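Local coordinates for ralf, proline/betaine transporter (Legionella pneumophila, PDB 4D7Q), which probably acts as a guanine-nucleotide exchange factor, here as an engineered chimera joining a Legionella Sec7 domain to a Rickettsia capping domain, at residues Ser92-Glu95 against Gly96-Phe100; Asp182-Phe185 against Leu186-Tyr190. The protein carries 2 engineered substitutions. One frame throughout, in Å; residues are numbered along the deposited sequence.

Interaction 1 of 2, residues Ser92-Glu95 against Gly96-Phe100; sequences SFVE and GLRTF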
ATOM      1  N   SER A  92     -24.282   4.384  -1.662  1.00 24.37           N
ATOM      2  CA  SER A  92     -24.292   2.959  -1.480  1.00 21.39           C
ATOM      3  C   SER A  92     -22.884   2.481  -1.137  1.00 23.88           C
ATOM      4  O   SER A  92     -21.964   3.189  -1.340  1.00 23.10           O
ATOM      5  CB  SER A  92     -24.815   2.275  -2.715  1.00 22.49           C
ATOM      6  OG  SER A  92     -23.830   2.106  -3.642  1.00 27.32           O
ATOM      7  N   PHE A  93     -22.767   1.292  -0.586  1.00 20.90           N
ATOM      8  CA  PHE A  93     -21.486   0.797  -0.156  1.00 19.88           C
ATOM      9  C   PHE A  93     -20.544   0.715  -1.359  1.00 22.90           C
ATOM     10  O   PHE A  93     -19.486   1.216  -1.332  1.00 22.49           O
ATOM     11  CB  PHE A  93     -21.594  -0.543   0.567  1.00 20.54           C
ATOM     12  CG  PHE A  93     -20.278  -1.111   0.957  1.00 20.68           C
ATOM     13  CD1 PHE A  93     -19.685  -0.749   2.122  1.00 21.88           C
ATOM     14  CD2 PHE A  93     -19.632  -1.983   0.154  1.00 21.41           C
ATOM     15  CE1 PHE A  93     -18.463  -1.243   2.474  1.00 21.79           C
ATOM     16  CE2 PHE A  93     -18.407  -2.477   0.492  1.00 22.83           C
ATOM     17  CZ  PHE A  93     -17.823  -2.117   1.658  1.00 19.70           C
ATOM     18  N   VAL A  94     -21.008   0.100  -2.421  1.00 21.09           N
ATOM     19  CA  VAL A  94     -20.236  -0.070  -3.664  1.00 20.06           C
ATOM     20  C   VAL A  94     -19.854   1.302  -4.277  1.00 26.94           C
ATOM     21  O   VAL A  94     -18.690   1.487  -4.636  1.00 26.26           O
ATOM     22  CB  VAL A  94     -20.956  -1.019  -4.674  1.00 21.73           C
ATOM     23  CG1 VAL A  94     -20.211  -1.098  -6.014  1.00 21.32           C
ATOM     24  CG2 VAL A  94     -21.129  -2.411  -4.091  1.00 20.08           C
ATOM     25  N   GLU A  95     -20.802   2.275  -4.337  1.00 24.72           N
ATOM     26  CA  GLU A  95     -20.519   3.629  -4.870  1.00 24.19           C
ATOM     27  C   GLU A  95     -19.411   4.313  -4.062  1.00 25.85           C
ATOM     28  O   GLU A  95     -18.519   4.907  -4.649  1.00 25.15           O
ATOM     29  CB  GLU A  95     -21.761   4.554  -4.826  1.00 26.79           C
ATOM     30  CG  GLU A  95     -22.886   4.225  -5.788  1.00 42.05           C
ATOM     31  CD  GLU A  95     -24.151   5.061  -5.626  1.00 64.19           C
ATOM     32  OE1 GLU A  95     -24.494   5.450  -4.481  1.00 40.92           O
ATOM     33  OE2 GLU A  95     -24.825   5.291  -6.656  1.00 61.52           O
ATOM     34  N   GLY A  96     -19.531   4.284  -2.731  1.00 22.33           N
ATOM     35  CA  GLY A  96     -18.579   4.900  -1.807  1.00 21.10           C
ATOM     36  C   GLY A  96     -17.194   4.313  -1.942  1.00 23.52           C
ATOM     37  O   GLY A  96     -16.214   5.050  -2.056  1.00 22.52           O
ATOM     38  N   LEU A  97     -17.120   2.972  -1.979  1.00 20.53           N
ATOM     39  CA  LEU A  97     -15.851   2.272  -2.116  1.00 20.00           C
ATOM     40  C   LEU A  97     -15.213   2.561  -3.474  1.00 22.27           C
ATOM     41  O   LEU A  97     -14.025   2.840  -3.521  1.00 21.18           O
ATOM     42  CB  LEU A  97     -16.005   0.757  -1.856  1.00 19.27           C
ATOM     43  CG  LEU A  97     -14.770  -0.127  -2.116  1.00 22.56           C
ATOM     44  CD1 LEU A  97     -13.673   0.129  -1.072  1.00 22.72           C
ATOM     45  CD2 LEU A  97     -15.152  -1.572  -2.071  1.00 23.59           C
ATOM     46  N   ARG A  98     -15.990   2.510  -4.560  1.00 21.15           N
ATOM     47  CA  ARG A  98     -15.468   2.781  -5.915  1.00 22.64           C
ATOM     48  C   ARG A  98     -14.949   4.233  -6.011  1.00 25.96           C
ATOM     49  O   ARG A  98     -13.814   4.455  -6.437  1.00 25.48           O
ATOM     50  CB  ARG A  98     -16.551   2.491  -6.977  1.00 24.29           C
ATOM     51  CG  ARG A  98     -16.104   2.676  -8.443  1.00 24.66           C
ATOM     52  CD  ARG A  98     -17.241   2.306  -9.395  1.00 25.70           C
ATOM     53  NE  ARG A  98     -18.361   3.233  -9.255  1.00 29.10           N
ATOM     54  CZ  ARG A  98     -19.599   2.896  -8.899  1.00 44.45           C
ATOM     55  NH1 ARG A  98     -19.915   1.623  -8.690  1.00 28.38           N
ATOM     56  NH2 ARG A  98     -20.534   3.828  -8.767  1.00 37.62           N
ATOM     57  N   THR A  99     -15.747   5.201  -5.545  1.00 24.32           N
ATOM     58  CA  THR A  99     -15.378   6.647  -5.538  1.00 25.20           C
ATOM     59  C   THR A  99     -14.104   6.857  -4.738  1.00 26.06           C
ATOM     60  O   THR A  99     -13.225   7.594  -5.180  1.00 25.83           O
ATOM     61  CB  THR A  99     -16.535   7.488  -4.962  1.00 33.41           C
ATOM     62  OG1 THR A  99     -17.691   7.229  -5.745  1.00 33.58           O
ATOM     63  CG2 THR A  99     -16.239   8.989  -4.953  1.00 38.50           C
ATOM     64  N   PHE A 100     -14.011   6.215  -3.557  1.00 21.67           N
ATOM     65  CA  PHE A 100     -12.856   6.285  -2.663  1.00 19.61           C
ATOM     66  C   PHE A 100     -11.578   5.781  -3.363  1.00 23.12           C
ATOM     67  O   PHE A 100     -10.580   6.502  -3.418  1.00 21.80           O
ATOM     68  CB  PHE A 100     -13.111   5.459  -1.370  1.00 20.91           C
ATOM     69  CG  PHE A 100     -11.899   5.379  -0.451  1.00 21.84           C
ATOM     70  CD1 PHE A 100     -11.587   6.433   0.415  1.00 22.16           C
ATOM     71  CD2 PHE A 100     -11.046   4.277  -0.489  1.00 23.54           C
ATOM     72  CE1 PHE A 100     -10.474   6.367   1.253  1.00 25.17           C
ATOM     73  CE2 PHE A 100      -9.922   4.213   0.342  1.00 23.98           C
ATOM     74  CZ  PHE A 100      -9.644   5.260   1.213  1.00 23.14           C
TER
HETATM   75  O   HOH W   1     -23.531   3.823  -9.127  1.00 57.12           O

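Interaction 2 of 2, residues Asp182-Phe185 against Leu186-Tyr190; sequences DAKF and LEELY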
ATOM      1  N   ASP A 182     -27.728  -8.999   5.321  1.00 26.31           N
ATOM      2  CA  ASP A 182     -29.104  -9.042   4.816  1.00 27.17           C
ATOM      3  C   ASP A 182     -29.097  -9.508   3.335  1.00 30.29           C
ATOM      4  O   ASP A 182     -28.262  -9.027   2.560  1.00 28.33           O
ATOM      5  CB  ASP A 182     -29.714  -7.637   4.905  1.00 30.08           C
ATOM      6  CG  ASP A 182     -31.044  -7.545   4.204  1.00 48.58           C
ATOM      7  OD1 ASP A 182     -31.953  -8.336   4.553  1.00 49.39           O
ATOM      8  OD2 ASP A 182     -31.150  -6.748   3.250  1.00 59.29           O
ATOM      9  N   ALA A 183     -29.996 -10.450   2.960  1.00 27.51           N
ATOM     10  CA  ALA A 183     -30.060 -10.978   1.587  1.00 27.44           C
ATOM     11  C   ALA A 183     -30.210  -9.897   0.509  1.00 32.81           C
ATOM     12  O   ALA A 183     -29.526  -9.949  -0.521  1.00 30.70           O
ATOM     13  CB  ALA A 183     -31.175 -12.004   1.464  1.00 28.09           C
ATOM     14  N   LYS A 184     -31.119  -8.934   0.746  1.00 31.06           N
ATOM     15  CA  LYS A 184     -31.422  -7.834  -0.154  1.00 30.15           C
ATOM     16  C   LYS A 184     -30.199  -6.917  -0.280  1.00 31.94           C
ATOM     17  O   LYS A 184     -29.899  -6.464  -1.382  1.00 31.32           O
ATOM     18  CB  LYS A 184     -32.679  -7.084   0.327  1.00 33.97           C
ATOM     19  CG  LYS A 184     -33.171  -5.986  -0.619  1.00 53.61           C
ATOM     20  CD  LYS A 184     -34.659  -5.681  -0.443  1.00 65.96           C
ATOM     21  CE  LYS A 184     -35.506  -6.398  -1.472  1.00 79.74           C
ATOM     22  NZ  LYS A 184     -36.941  -6.020  -1.378  1.00 89.52           N
ATOM     23  N   PHE A 185     -29.482  -6.663   0.832  1.00 28.12           N
ATOM     24  CA  PHE A 185     -28.251  -5.859   0.815  1.00 26.56           C
ATOM     25  C   PHE A 185     -27.229  -6.499  -0.149  1.00 27.60           C
ATOM     26  O   PHE A 185     -26.641  -5.792  -0.971  1.00 25.66           O
ATOM     27  CB  PHE A 185     -27.661  -5.732   2.240  1.00 27.93           C
ATOM     28  CG  PHE A 185     -26.289  -5.091   2.304  1.00 29.28           C
ATOM     29  CD1 PHE A 185     -26.146  -3.713   2.291  1.00 32.54           C
ATOM     30  CD2 PHE A 185     -25.144  -5.870   2.414  1.00 30.93           C
ATOM     31  CE1 PHE A 185     -24.878  -3.123   2.323  1.00 33.38           C
ATOM     32  CE2 PHE A 185     -23.878  -5.279   2.453  1.00 33.13           C
ATOM     33  CZ  PHE A 185     -23.755  -3.911   2.420  1.00 31.84           C
ATOM     34  N   LEU A 186     -27.036  -7.836  -0.046  1.00 23.29           N
ATOM     35  CA  LEU A 186     -26.088  -8.562  -0.895  1.00 22.79           C
ATOM     36  C   LEU A 186     -26.520  -8.669  -2.354  1.00 27.43           C
ATOM     37  O   LEU A 186     -25.664  -8.696  -3.228  1.00 25.66           O
ATOM     38  CB  LEU A 186     -25.765  -9.954  -0.329  1.00 22.82           C
ATOM     39  CG  LEU A 186     -24.925  -9.972   0.963  1.00 25.23           C
ATOM     40  CD1 LEU A 186     -24.574 -11.403   1.360  1.00 24.16           C
ATOM     41  CD2 LEU A 186     -23.672  -9.076   0.845  1.00 21.50           C
ATOM     42  N   GLU A 187     -27.838  -8.743  -2.619  1.00 25.51           N
ATOM     43  CA  GLU A 187     -28.344  -8.786  -4.000  1.00 25.20           C
ATOM     44  C   GLU A 187     -28.048  -7.461  -4.704  1.00 27.29           C
ATOM     45  O   GLU A 187     -27.648  -7.458  -5.868  1.00 26.22           O
ATOM     46  CB  GLU A 187     -29.846  -9.059  -4.013  1.00 26.05           C
ATOM     47  CG  GLU A 187     -30.198 -10.499  -3.720  1.00 27.36           C
ATOM     48  CD  GLU A 187     -31.623 -10.719  -3.253  1.00 36.35           C
ATOM     49  OE1 GLU A 187     -32.484  -9.849  -3.509  1.00 34.64           O
ATOM     50  OE2 GLU A 187     -31.881 -11.775  -2.638  1.00 31.13           O
ATOM     51  N   GLU A 188     -28.181  -6.383  -3.958  1.00 25.59           N
ATOM     52  CA  GLU A 188     -27.908  -5.035  -4.408  1.00 26.60           C
ATOM     53  C   GLU A 188     -26.403  -4.775  -4.547  1.00 30.43           C
ATOM     54  O   GLU A 188     -25.965  -4.200  -5.505  1.00 30.30           O
ATOM     55  CB  GLU A 188     -28.564  -4.016  -3.485  1.00 28.78           C
ATOM     56  CG  GLU A 188     -30.076  -3.992  -3.598  1.00 47.26           C
ATOM     57  CD  GLU A 188     -30.815  -3.308  -2.445  1.00 80.35           C
ATOM     58  OE1 GLU A 188     -30.205  -2.946  -1.408  1.00 65.45           O
ATOM     59  OE2 GLU A 188     -32.048  -3.145  -2.578  1.00 80.03           O
ATOM     60  N   LEU A 189     -25.642  -5.225  -3.571  1.00 25.18           N
ATOM     61  CA  LEU A 189     -24.208  -5.206  -3.627  1.00 24.04           C
ATOM     62  C   LEU A 189     -23.682  -5.876  -4.893  1.00 25.00           C
ATOM     63  O   LEU A 189     -22.962  -5.285  -5.628  1.00 22.33           O
ATOM     64  CB  LEU A 189     -23.614  -5.848  -2.393  1.00 23.19           C
ATOM     65  CG  LEU A 189     -22.109  -5.661  -2.287  1.00 26.57           C
ATOM     66  CD1 LEU A 189     -21.686  -4.759  -1.153  1.00 25.75           C
ATOM     67  CD2 LEU A 189     -21.437  -6.988  -2.174  1.00 29.17           C
ATOM     68  N   TYR A 190     -24.109  -7.102  -5.126  1.00 21.10           N
ATOM     69  CA  TYR A 190     -23.783  -7.827  -6.328  1.00 21.70           C
ATOM     70  C   TYR A 190     -24.178  -7.123  -7.642  1.00 23.74           C
ATOM     71  O   TYR A 190     -23.391  -7.042  -8.524  1.00 21.89           O
ATOM     72  CB  TYR A 190     -24.352  -9.228  -6.276  1.00 23.59           C
ATOM     73  CG  TYR A 190     -23.810 -10.148  -7.324  1.00 24.83           C
ATOM     74  CD1 TYR A 190     -24.330 -10.167  -8.597  1.00 25.46           C
ATOM     75  CD2 TYR A 190     -22.790 -11.004  -7.032  1.00 26.29           C
ATOM     76  CE1 TYR A 190     -23.823 -10.998  -9.555  1.00 26.64           C
ATOM     77  CE2 TYR A 190     -22.279 -11.848  -7.979  1.00 28.08           C
ATOM     78  CZ  TYR A 190     -22.803 -11.837  -9.239  1.00 33.35           C
ATOM     79  OH  TYR A 190     -22.312 -12.669 -10.166  1.00 34.55           O
TER

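Interaction 1 of 2, residues Ser92-Glu95 against Gly96-Phe100
A capping box opens helix 93-102 of the all-helical Sec7 part of the chimera, and the first turn behind it links Ser-92-Glu-95 to Gly-96-Phe-100. Gly-96 N donates to Ser-92 O at 3.0 Å, while the Ser-92 side chain takes the N-H of Glu-95, N to OG 3.1 Å. Glu-95 returns the bond: its OE1 accepts from Ser-92 N on the anti side of the carboxylate, and the bond is nearly straight at 175°. Ser-92 OG is also hydrogen-bonded to Glu-192 OE1 of helix 183-195. Arg-98 leaves the helix with CG anti to its own N (chi1 -177°) and bends at chi3, which lays one guanidinium face over Glu-95 CA and Val-94 O and brings NH1 to 3.8 Å from Val-94 CG1. The Glu-95 carboxylate and this guanidinium stand almost perpendicular and make no direct salt bridge; one water joins them, donating to OE2 and accepting from NH2. On the buried side, Phe-93 CE2 lies 4.2 Å from Leu-97 CD2, and both side chains pack on helix 135-152. Thr-99, a turn further along, grips Glu-95 O twice, by N at 2.9 Å and by OG1 at 2.7 Å, from opposite faces of its carbonyl plane.

Interaction 2 of 2, residues Asp182-Phe185 against Leu186-Tyr190
A chi1 of 172° carries the Phe-185 ring away from its own N, beside the carbonyl carbon, and the ring crosses the Leu-186 side chain at a slant; Leu-186 holds CG beside its own N (chi1 -70°), and its CD2 methyl faces the ring. Phe-185 CD2 and Leu-186 CD2 are 3.9 Å apart, and Leu-189 CD1 meets Phe-185 CZ at 4.2 Å, approaching the ring obliquely. The three residues lie in the first turns of helix 183-195, in the Sec7 part of the chimera. Asp-182 is the N-cap: its OD2 accepts from Phe-185 N at 2.9 Å, the donor lying well above the carboxylate plane and the bond bent to 143°. Behind the cap, regular helical bonds run from Leu-186 N to Asp-182 O (3.1 Å) and onward to Leu-189 N and Phe-185 O (2.8 Å). On the outer side, Glu-188 folds back over the preceding turn, its OE2 3.6 Å from Lys-184 CG, but Lys-184 NZ remains 5.8 Å from that oxygen. Glu-187 likewise lies back against Ala-183 O, its OE2 forming a salt bridge with Lys-169 of helix 165-171. Any attraction between Lys-184 and Glu-188 is probably weak, and Asp-182 OD2, 6.1 Å from Glu-188 OE1, may add a mild repulsion, while the acidic cap would be expected to interact favourably with the helix dipole.

How the interactions relate
Both contacts are N-terminal turns of Sec7 helices, with centres about 15 Å apart, and the two helices pack on each other. Leu-189 is where they meet: its CD1 reaches Phe-93 CD2 at 3.7 Å, and its carbonyl O lies 3.7 Å from Val-94 CG2. Phe-93 and Phe-185 also share Leu-141 of helix 135-152. Interaction 1 has the more buried apolar side, and its cap is a capping box. Interaction 2 sits farther from the chain's centre and is more exposed; there Asp-182 caps the helix through one side-chain bond. On their outer sides, interaction 1 joins its opposite charges through water, whereas in interaction 2 Lys-184 and Glu-188 stay unbonded to each other and Glu-187 turns to Lys-169.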